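Flavin reductase domain protein, FMN-binding (Shewanella baltica, PDB 3HMZ) binds flavin mononucleotide and is probably an oxidoreductase of the flavin reductase type, perhaps one using NAD or NADP as acceptor. Local coordinates at residues A16-L19 and A20-Y23; L64-T68 and K69-F73; P141-Q144 and L145-L149. One frame throughout, in Å; residues are numbered along the deposited sequence.

In the fold
Contacts 2 and 3 are neighbours on one side of the chain's centre, their own centres about 12 Å apart, and they touch directly: Arg-71 NH1 of contact 2 forms a 2.7 Å salt bridge with Asp-148 OD1 of contact 3. Lys-66 NZ reaches Leu-145 O, a probable hydrogen bond at the same helix end. Contact 2 holds the phosphate and the flavin O2 of FMN; contact 3 lies one shell out, the side chain of Asp-148 about 7 Å from the cofactor, and its helix faces the second subunit. Contact 1 is remote, its centre about 27 Å from each of the others, and across the chain's centre from contact 2.

Contact 1: residues A16-L19 and A20-Y23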
loop_
_atom_site.group_PDB
_atom_site.type_symbol
_atom_site.label_atom_id
_atom_site.label_comp_id
_atom_site.label_asym_id
_atom_site.label_seq_id
_atom_site.Cartn_x
_atom_site.Cartn_y
_atom_site.Cartn_z
ATOM N N ALA A 16 -22.607 -0.970 -5.774
ATOM C CA ALA A 16 -21.798 -2.122 -5.423
ATOM C C ALA A 16 -20.653 -2.265 -6.458
ATOM O O ALA A 16 -20.790 -1.923 -7.630
ATOM C CB ALA A 16 -22.614 -3.439 -5.438
ATOM N N VAL A 17 -19.550 -2.770 -5.955
ATOM C CA VAL A 17 -18.373 -3.118 -6.745
ATOM C C VAL A 17 -18.360 -4.642 -6.736
ATOM O O VAL A 17 -18.290 -5.257 -5.672
ATOM C CB VAL A 17 -17.070 -2.568 -6.149
ATOM C CG1 VAL A 17 -15.807 -3.128 -6.853
ATOM C CG2 VAL A 17 -17.087 -1.021 -6.183
ATOM N N GLU A 18 -18.406 -5.221 -7.937
ATOM C CA GLU A 18 -18.304 -6.677 -8.097
ATOM C C GLU A 18 -17.198 -7.176 -7.156
ATOM O O GLU A 18 -16.080 -6.653 -7.190
ATOM C CB GLU A 18 -17.933 -6.939 -9.596
ATOM C CG GLU A 18 -17.718 -8.310 -9.931
ATOM C CD GLU A 18 -17.208 -8.523 -11.332
ATOM O OE1 GLU A 18 -17.002 -7.591 -12.183
ATOM O OE2 GLU A 18 -16.956 -9.694 -11.538
ATOM N N LEU A 19 -17.491 -8.178 -6.323
ATOM C CA LEU A 19 -16.551 -8.602 -5.286
ATOM C C LEU A 19 -15.171 -8.992 -5.838
ATOM O O LEU A 19 -14.161 -8.626 -5.248
ATOM C CB LEU A 19 -17.158 -9.692 -4.405
ATOM C CG LEU A 19 -16.636 -9.850 -3.001
ATOM C CD1 LEU A 19 -16.706 -8.534 -2.200
ATOM C CD2 LEU A 19 -17.390 -10.998 -2.318
ATOM N N ALA A 20 -15.154 -9.625 -7.015
ATOM C CA ALA A 20 -13.925 -10.009 -7.707
ATOM C C ALA A 20 -13.049 -8.825 -8.146
ATOM O O ALA A 20 -11.899 -9.041 -8.553
ATOM C CB ALA A 20 -14.278 -10.849 -8.958
ATOM N N LYS A 21 -13.601 -7.602 -8.165
ATOM C CA LYS A 21 -12.829 -6.385 -8.491
ATOM C C LYS A 21 -12.556 -5.509 -7.291
ATOM O O LYS A 21 -11.889 -4.463 -7.456
ATOM C CB LYS A 21 -13.554 -5.568 -9.557
ATOM C CG LYS A 21 -13.746 -6.377 -10.829
ATOM C CD LYS A 21 -13.588 -5.621 -12.050
ATOM C CE LYS A 21 -13.776 -6.468 -13.323
ATOM N NZ LYS A 21 -12.831 -7.635 -13.484
ATOM N N ALA A 22 -13.063 -5.891 -6.107
ATOM C CA ALA A 22 -12.893 -5.089 -4.894
ATOM C C ALA A 22 -11.428 -4.737 -4.588
ATOM O O ALA A 22 -11.134 -3.656 -4.090
ATOM C CB ALA A 22 -13.546 -5.795 -3.647
ATOM N N TYR A 23 -10.516 -5.658 -4.897
ATOM C CA TYR A 23 -9.066 -5.406 -4.634
ATOM C C TYR A 23 -8.571 -4.130 -5.341
ATOM O O TYR A 23 -7.650 -3.456 -4.857
ATOM C CB TYR A 23 -8.187 -6.593 -5.046
ATOM C CG TYR A 23 -8.002 -6.702 -6.532
ATOM C CD1 TYR A 23 -8.960 -7.304 -7.360
ATOM C CD2 TYR A 23 -6.887 -6.153 -7.138
ATOM C CE1 TYR A 23 -8.811 -7.328 -8.736
ATOM C CE2 TYR A 23 -6.730 -6.184 -8.506
ATOM C CZ TYR A 23 -7.682 -6.786 -9.307
ATOM O OH TYR A 23 -7.530 -6.795 -10.676
HETATM O O HOH W 1 -11.391 -8.489 -5.325
#
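The backbone turns tightly through two successive bonds, each from an N-H to the carbonyl three residues back: Lys-21 N to Glu-18 O (2.8 Å) and Ala-22 N to Leu-19 O (3.1 Å). Leu-19 O also receives a hydrogen bond from a water at 2.8 Å, and that water in turn accepts from Tyr-23 N, so it bridges two backbone groups four residues apart.

Outside the turn, Glu-18 meets Lys-21. The glutamate chain is extended, with CG anti to the backbone N (chi1 177°), and its OE1 lies against the methylene chain of the lysine, 3.6 Å from Lys-21 CE. Lys-21 is bent at its second and fourth torsions, and its NZ ends 4.4 Å from Glu-18 OE1, beyond a salt bridge. The other oxygen, Glu-18 OE2, rests 3.9 Å from CB of Ala-20, whose small side chain lets the carboxylate come alongside. Inside, Val-17 CG1 packs over the backbone at Ala-22 N (4.0 Å). Both residues also touch Ala-157 of strand 149-160, where a branched valine and a compact alanine let the loop lie close to the sheet. The Tyr-23 ring is edge-to-face with Phe-55 and packs on Trp-49 of the second subunit.

The chemistry is divided accordingly: backbone bonds close the turn, a backbone hydrogen bond between Val-17 and Ala-157 and the small apolar side chains of Val-17 and Ala-22 join it to strand 149-160, and the glutamate and lysine, near but not paired, probably contribute only a mild attraction at the surface.

Contact 2: residues L64-T68 and K69-F73; sequences LDKMT and KTREF. With FMN (flavin mononucleotide), chain B; EDO (1,2-ethanediol), chain J; EDO (1,2-ethanediol), chain I.
Two cationic side chains run side by side: Lys-66 CG lies over one face of the Arg-71 guanidinium, 3.5 Å from Arg-71 NH1, and Lys-66 NZ is 4.6 Å from Arg-71 NH2. Asp-148 forms a salt bridge with each, which probably offsets the like charges; Lys-66 NZ also bonds Leu-145 O, Arg-71 NH2 bonds Gln-144 O, and Arg-71 NE pairs with Glu-75. The setting is the N-terminus of helix 69-77 in the split-barrel FMN-binding fold of flavin reductases.

With CG anti to the backbone N (chi1 173°) and the chain straight to NE, Arg-71 reaches back to the loop, where NH1 donates to Leu-64 O (2.8 Å) in the guanidinium plane and nearly along the C=O axis. A leucine in its place would probably leave Leu-64 O without its N-H donor, Glu-75 without its salt bridge and Asp-148 with Lys-66 alone of the two cations.

Thr-68 is the N-cap. Its OG1, held between backbone N and carbonyl carbon (chi1 70°), accepts from Arg-71 N at 3.2 Å and donates to Asp-65 O; that carbonyl also takes Thr-68 N, closing a type I turn. A hydroxyl suits because it does both. Asp-65 adds an Asx turn, OD1 accepting from selenomethionine Met-67 N, while its own N holds flavin O2 (2.8 Å). Lys-69 N meets FMN O3P (2.9 Å), and its ammonium pairs with Glu-72. Thr-70 grips a single phosphate oxygen, FMN O2P, twice: through its backbone N at 2.8 Å and through OG1 at 2.7 Å.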
loop_
_atom_site.group_PDB
_atom_site.type_symbol
_atom_site.label_atom_id
_atom_site.label_comp_id
_atom_site.label_asym_id
_atom_site.label_seq_id
_atom_site.Cartn_x
_atom_site.Cartn_y
_atom_site.Cartn_z
ATOM N N LEU A 64 -2.500 -2.799 12.959
ATOM C CA LEU A 64 -3.209 -2.037 14.000
ATOM C C LEU A 64 -2.391 -2.049 15.276
ATOM O O LEU A 64 -2.215 -3.091 15.901
ATOM C CB LEU A 64 -4.578 -2.629 14.248
ATOM C CG LEU A 64 -5.509 -2.780 13.039
ATOM C CD1 LEU A 64 -6.752 -3.631 13.413
ATOM C CD2 LEU A 64 -5.879 -1.435 12.461
ATOM N N ASP A 65 -1.929 -0.886 15.694
ATOM C CA ASP A 65 -1.108 -0.787 16.897
ATOM C C ASP A 65 -1.922 -1.202 18.134
ATOM O O ASP A 65 -3.119 -0.945 18.226
ATOM C CB ASP A 65 -0.571 0.614 17.043
ATOM C CG ASP A 65 0.502 0.706 18.086
ATOM O OD1 ASP A 65 0.151 0.919 19.268
ATOM O OD2 ASP A 65 1.699 0.570 17.720
ATOM N N LYS A 66 -1.239 -1.863 19.068
ATOM C CA LYS A 66 -1.852 -2.282 20.326
ATOM C C LYS A 66 -2.491 -1.147 21.150
ATOM O O LYS A 66 -3.338 -1.444 21.984
ATOM C CB LYS A 66 -0.816 -3.020 21.198
ATOM C CG LYS A 66 -0.442 -4.359 20.615
ATOM C CD LYS A 66 0.482 -5.145 21.560
ATOM C CE LYS A 66 0.847 -6.507 21.012
ATOM N NZ LYS A 66 1.779 -6.479 19.870
HETATM N N MSE A 67 -2.045 0.096 20.962
HETATM C CA MSE A 67 -2.549 1.281 21.679
HETATM C C MSE A 67 -3.913 1.740 21.147
HETATM O O MSE A 67 -4.573 2.573 21.775
HETATM C CB MSE A 67 -1.562 2.482 21.593
HETATM C CG MSE A 67 -1.610 3.370 20.267
HETATM SE SE MSE A 67 -0.445 4.966 20.067
HETATM C CE MSE A 67 1.344 4.193 20.044
ATOM N N THR A 68 -4.328 1.238 19.979
ATOM C CA THR A 68 -5.556 1.778 19.386
ATOM C C THR A 68 -6.855 1.202 19.906
ATOM O O THR A 68 -6.976 -0.010 20.111
ATOM C CB THR A 68 -5.557 1.686 17.845
ATOM O OG1 THR A 68 -5.680 0.335 17.403
ATOM C CG2 THR A 68 -4.353 2.343 17.230
ATOM N N LYS A 69 -7.827 2.083 20.130
ATOM C CA LYS A 69 -9.160 1.654 20.542
ATOM C C LYS A 69 -9.817 0.868 19.419
ATOM O O LYS A 69 -10.468 -0.129 19.652
ATOM C CB LYS A 69 -10.031 2.836 20.986
ATOM C CG LYS A 69 -11.421 2.443 21.516
ATOM C CD LYS A 69 -11.391 1.527 22.748
ATOM C CE LYS A 69 -10.832 2.179 23.939
ATOM N NZ LYS A 69 -11.132 1.260 25.155
ATOM N N THR A 70 -9.566 1.270 18.174
ATOM C CA THR A 70 -10.143 0.540 17.036
ATOM C C THR A 70 -9.721 -0.935 17.011
ATOM O O THR A 70 -10.540 -1.805 16.745
ATOM C CB THR A 70 -9.830 1.248 15.691
ATOM O OG1 THR A 70 -10.235 2.605 15.779
ATOM C CG2 THR A 70 -10.595 0.586 14.569
ATOM N N ARG A 71 -8.449 -1.212 17.324
ATOM C CA ARG A 71 -7.992 -2.606 17.399
ATOM C C ARG A 71 -8.823 -3.407 18.416
ATOM O O ARG A 71 -9.235 -4.551 18.150
ATOM C CB ARG A 71 -6.529 -2.658 17.764
ATOM C CG ARG A 71 -6.046 -4.057 18.029
ATOM C CD ARG A 71 -4.589 -4.069 18.209
ATOM N NE ARG A 71 -4.138 -5.389 18.680
ATOM C CZ ARG A 71 -2.957 -5.937 18.428
ATOM N NH1 ARG A 71 -2.063 -5.311 17.650
ATOM N NH2 ARG A 71 -2.658 -7.150 18.931
ATOM N N GLU A 72 -9.049 -2.793 19.570
ATOM C CA GLU A 72 -9.867 -3.456 20.610
ATOM C C GLU A 72 -11.250 -3.823 20.070
ATOM O O GLU A 72 -11.737 -4.942 20.246
ATOM C CB GLU A 72 -9.978 -2.547 21.824
ATOM C CG GLU A 72 -10.786 -3.116 22.997
ATOM C CD GLU A 72 -10.928 -2.100 24.079
ATOM O OE1 GLU A 72 -9.878 -1.535 24.462
ATOM O OE2 GLU A 72 -12.111 -1.843 24.484
ATOM N N PHE A 73 -11.870 -2.875 19.371
ATOM C CA PHE A 73 -13.194 -3.111 18.799
ATOM C C PHE A 73 -13.185 -4.240 17.789
ATOM O O PHE A 73 -14.134 -5.037 17.725
ATOM C CB PHE A 73 -13.728 -1.825 18.157
ATOM C CG PHE A 73 -14.235 -0.790 19.110
ATOM C CD1 PHE A 73 -14.032 -0.861 20.512
ATOM C CD2 PHE A 73 -14.906 0.325 18.596
ATOM C CE1 PHE A 73 -14.538 0.128 21.342
ATOM C CE2 PHE A 73 -15.402 1.327 19.453
ATOM C CZ PHE A 73 -15.187 1.228 20.815
HETATM N N1 FMN B . -2.063 3.383 13.266
HETATM C C2 FMN B . -1.973 2.034 13.019
HETATM O O2 FMN B . -2.092 1.245 13.956
HETATM N N3 FMN B . -1.782 1.599 11.721
HETATM C C4 FMN B . -1.639 2.446 10.666
HETATM O O4 FMN B . -1.442 1.961 9.520
HETATM C C4A FMN B . -1.712 3.822 10.937
HETATM N N5 FMN B . -1.598 4.751 9.919
HETATM C C5A FMN B . -1.862 6.098 10.116
HETATM C C6 FMN B . -1.919 6.995 9.038
HETATM C C7 FMN B . -2.162 8.350 9.236
HETATM C C7M FMN B . -2.238 9.290 8.074
HETATM C C8 FMN B . -2.347 8.822 10.538
HETATM C C8M FMN B . -2.606 10.291 10.809
HETATM C C9 FMN B . -2.299 7.921 11.593
HETATM C C9A FMN B . -2.061 6.564 11.434
HETATM N N10 FMN B . -2.026 5.648 12.482
HETATM C C10 FMN B . -1.926 4.289 12.234
HETATM C "C1'" FMN B . -2.343 6.052 13.896
HETATM C "C2'" FMN B . -3.801 5.844 14.327
HETATM O "O2'" FMN B . -4.730 6.281 13.321
HETATM C "C3'" FMN B . -3.971 6.633 15.620
HETATM O "O3'" FMN B . -3.159 6.039 16.629
HETATM C "C4'" FMN B . -5.439 6.830 16.047
HETATM O "O4'" FMN B . -5.459 7.930 16.951
HETATM C "C5'" FMN B . -6.069 5.617 16.703
HETATM O "O5'" FMN B . -7.389 5.987 17.102
HETATM P P FMN B . -8.212 5.062 18.116
HETATM O O1P FMN B . -9.436 5.906 18.426
HETATM O O2P FMN B . -8.523 3.740 17.475
HETATM O O3P FMN B . -7.356 4.834 19.335
HETATM C C1 EDO J . -5.887 0.040 24.726
HETATM O O1 EDO J . -4.871 1.044 24.900
HETATM C C2 EDO J . -6.948 0.528 23.740
HETATM O O2 EDO J . -7.376 1.882 24.040
HETATM C C1 EDO I . 2.149 -0.192 14.136
HETATM O O1 EDO I . 2.214 0.900 15.061
HETATM C C2 EDO I . 2.113 -1.507 14.903
HETATM O O2 EDO I . 3.414 -2.064 15.139
#

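Contact 3: residues P141-Q144 and L145-L149. With EDO (1,2-ethanediol), chain I.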
loop_
_atom_site.group_PDB
_atom_site.type_symbol
_atom_site.label_atom_id
_atom_site.label_comp_id
_atom_site.label_asym_id
_atom_site.label_seq_id
_atom_site.Cartn_x
_atom_site.Cartn_y
_atom_site.Cartn_z
ATOM N N PRO A 141 -3.890 -15.451 15.837
ATOM C CA PRO A 141 -3.277 -14.971 17.063
ATOM C C PRO A 141 -1.825 -14.560 17.015
ATOM O O PRO A 141 -1.486 -13.515 17.536
ATOM C CB PRO A 141 -3.475 -16.148 18.040
ATOM C CG PRO A 141 -4.718 -16.778 17.541
ATOM C CD PRO A 141 -4.674 -16.681 16.047
ATOM N N ASN A 142 -0.970 -15.359 16.378
ATOM C CA ASN A 142 0.453 -15.056 16.339
ATOM C C ASN A 142 0.747 -13.793 15.537
ATOM O O ASN A 142 1.503 -12.941 15.976
ATOM C CB ASN A 142 1.262 -16.203 15.747
ATOM C CG ASN A 142 2.741 -15.999 15.973
ATOM O OD1 ASN A 142 3.182 -15.938 17.113
ATOM N ND2 ASN A 142 3.492 -15.798 14.904
ATOM N N ASN A 143 0.116 -13.674 14.377
ATOM C CA ASN A 143 0.325 -12.456 13.559
ATOM C C ASN A 143 -0.112 -11.209 14.322
ATOM O O ASN A 143 0.572 -10.175 14.311
ATOM C CB ASN A 143 -0.484 -12.493 12.260
ATOM C CG ASN A 143 0.098 -13.378 11.195
ATOM O OD1 ASN A 143 1.266 -13.755 11.244
ATOM N ND2 ASN A 143 -0.716 -13.659 10.167
ATOM N N GLN A 144 -1.249 -11.324 15.002
ATOM C CA GLN A 144 -1.800 -10.164 15.707
ATOM C C GLN A 144 -0.955 -9.732 16.910
ATOM O O GLN A 144 -0.758 -8.537 17.181
ATOM C CB GLN A 144 -3.265 -10.428 16.074
ATOM C CG GLN A 144 -4.163 -10.535 14.840
ATOM C CD GLN A 144 -5.540 -11.137 15.082
ATOM O OE1 GLN A 144 -6.105 -11.752 14.183
ATOM N NE2 GLN A 144 -6.075 -10.977 16.306
ATOM N N LEU A 145 -0.405 -10.724 17.628
ATOM C CA LEU A 145 0.421 -10.434 18.787
ATOM C C LEU A 145 1.837 -10.006 18.416
ATOM O O LEU A 145 2.344 -8.970 18.907
ATOM C CB LEU A 145 0.502 -11.703 19.672
ATOM C CG LEU A 145 1.294 -11.546 20.981
ATOM C CD1 LEU A 145 0.733 -10.459 21.872
ATOM C CD2 LEU A 145 1.346 -12.940 21.698
ATOM N N GLN A 146 2.462 -10.803 17.551
ATOM C CA GLN A 146 3.867 -10.583 17.163
ATOM C C GLN A 146 4.092 -9.409 16.217
ATOM O O GLN A 146 5.059 -8.686 16.361
ATOM C CB GLN A 146 4.463 -11.848 16.540
ATOM C CG GLN A 146 4.477 -13.044 17.483
ATOM C CD GLN A 146 5.206 -12.743 18.755
ATOM O OE1 GLN A 146 6.200 -12.036 18.756
ATOM N NE2 GLN A 146 4.709 -13.290 19.857
ATOM N N TYR A 147 3.166 -9.224 15.270
ATOM C CA TYR A 147 3.310 -8.199 14.223
ATOM C C TYR A 147 2.203 -7.191 14.154
ATOM O O TYR A 147 2.230 -6.364 13.253
ATOM C CB TYR A 147 3.396 -8.915 12.865
ATOM C CG TYR A 147 4.511 -9.930 12.751
ATOM C CD1 TYR A 147 5.835 -9.519 12.746
ATOM C CD2 TYR A 147 4.234 -11.285 12.599
ATOM C CE1 TYR A 147 6.874 -10.459 12.675
ATOM C CE2 TYR A 147 5.263 -12.229 12.492
ATOM C CZ TYR A 147 6.574 -11.800 12.507
ATOM O OH TYR A 147 7.601 -12.723 12.364
ATOM N N ASP A 148 1.210 -7.231 15.048
ATOM C CA ASP A 148 0.077 -6.264 14.954
ATOM C C ASP A 148 -0.607 -6.352 13.586
ATOM O O ASP A 148 -1.204 -5.405 13.121
ATOM C CB ASP A 148 0.559 -4.833 15.274
ATOM C CG ASP A 148 1.134 -4.720 16.657
ATOM O OD1 ASP A 148 0.644 -5.482 17.537
ATOM O OD2 ASP A 148 2.082 -3.929 16.849
ATOM N N LEU A 149 -0.555 -7.527 12.969
ATOM C CA LEU A 149 -0.990 -7.740 11.578
ATOM C C LEU A 149 -2.286 -8.514 11.559
ATOM O O LEU A 149 -2.350 -9.663 12.032
ATOM C CB LEU A 149 0.105 -8.494 10.850
ATOM C CG LEU A 149 -0.073 -8.862 9.379
ATOM C CD1 LEU A 149 -0.284 -7.578 8.548
ATOM C CD2 LEU A 149 1.088 -9.692 8.888
HETATM C C1 EDO I . 2.149 -0.192 14.136
HETATM O O1 EDO I . 2.214 0.900 15.061
HETATM C C2 EDO I . 2.113 -1.507 14.903
HETATM O O2 EDO I . 3.414 -2.064 15.139
HETATM O O HOH W 2 2.472 -15.190 19.493
HETATM O O HOH W 3 -3.071 -11.880 10.586
#
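Asn-143 O is gripped from opposite faces of its carbonyl plane, by Tyr-147 N at 2.9 Å and by Leu-149 N at 3.2 Å, the latter bond almost straight at 172°. The first is an ordinary helical bond; the second reaches two residues further, because Asp-148 takes up a left-handed backbone (phi 57°) that turns the chain until Leu-149 N points back at Asn-143 O. Asp-148 N adds a weak bond to Gln-144 O. This is how helix 141-147, the link between antiparallel strands 131-138 and 149-160, hands the chain to the second of them.

Side chains and a water add to the same end of the helix. The water joins Asn-143 ND2 (3.0 Å) to Leu-149 O (2.7 Å), and Gln-144 CG packs on that carbonyl oxygen at 3.5 Å. Asn-143 OD1 lies near the edge of the Tyr-147 ring, its amide turned 55° from the ring plane; an asparagine suits this place, since its amide can also pair with Asn-143 of the second subunit. Tyr-147 OH bonds Glu-140 of that subunit. Asp-148 OD1 faces Arg-71 and Lys-66, while OD2 accepts at 2.9 Å from O2 of a bound 1,2-ethanediol, probably from the crystallisation liquor.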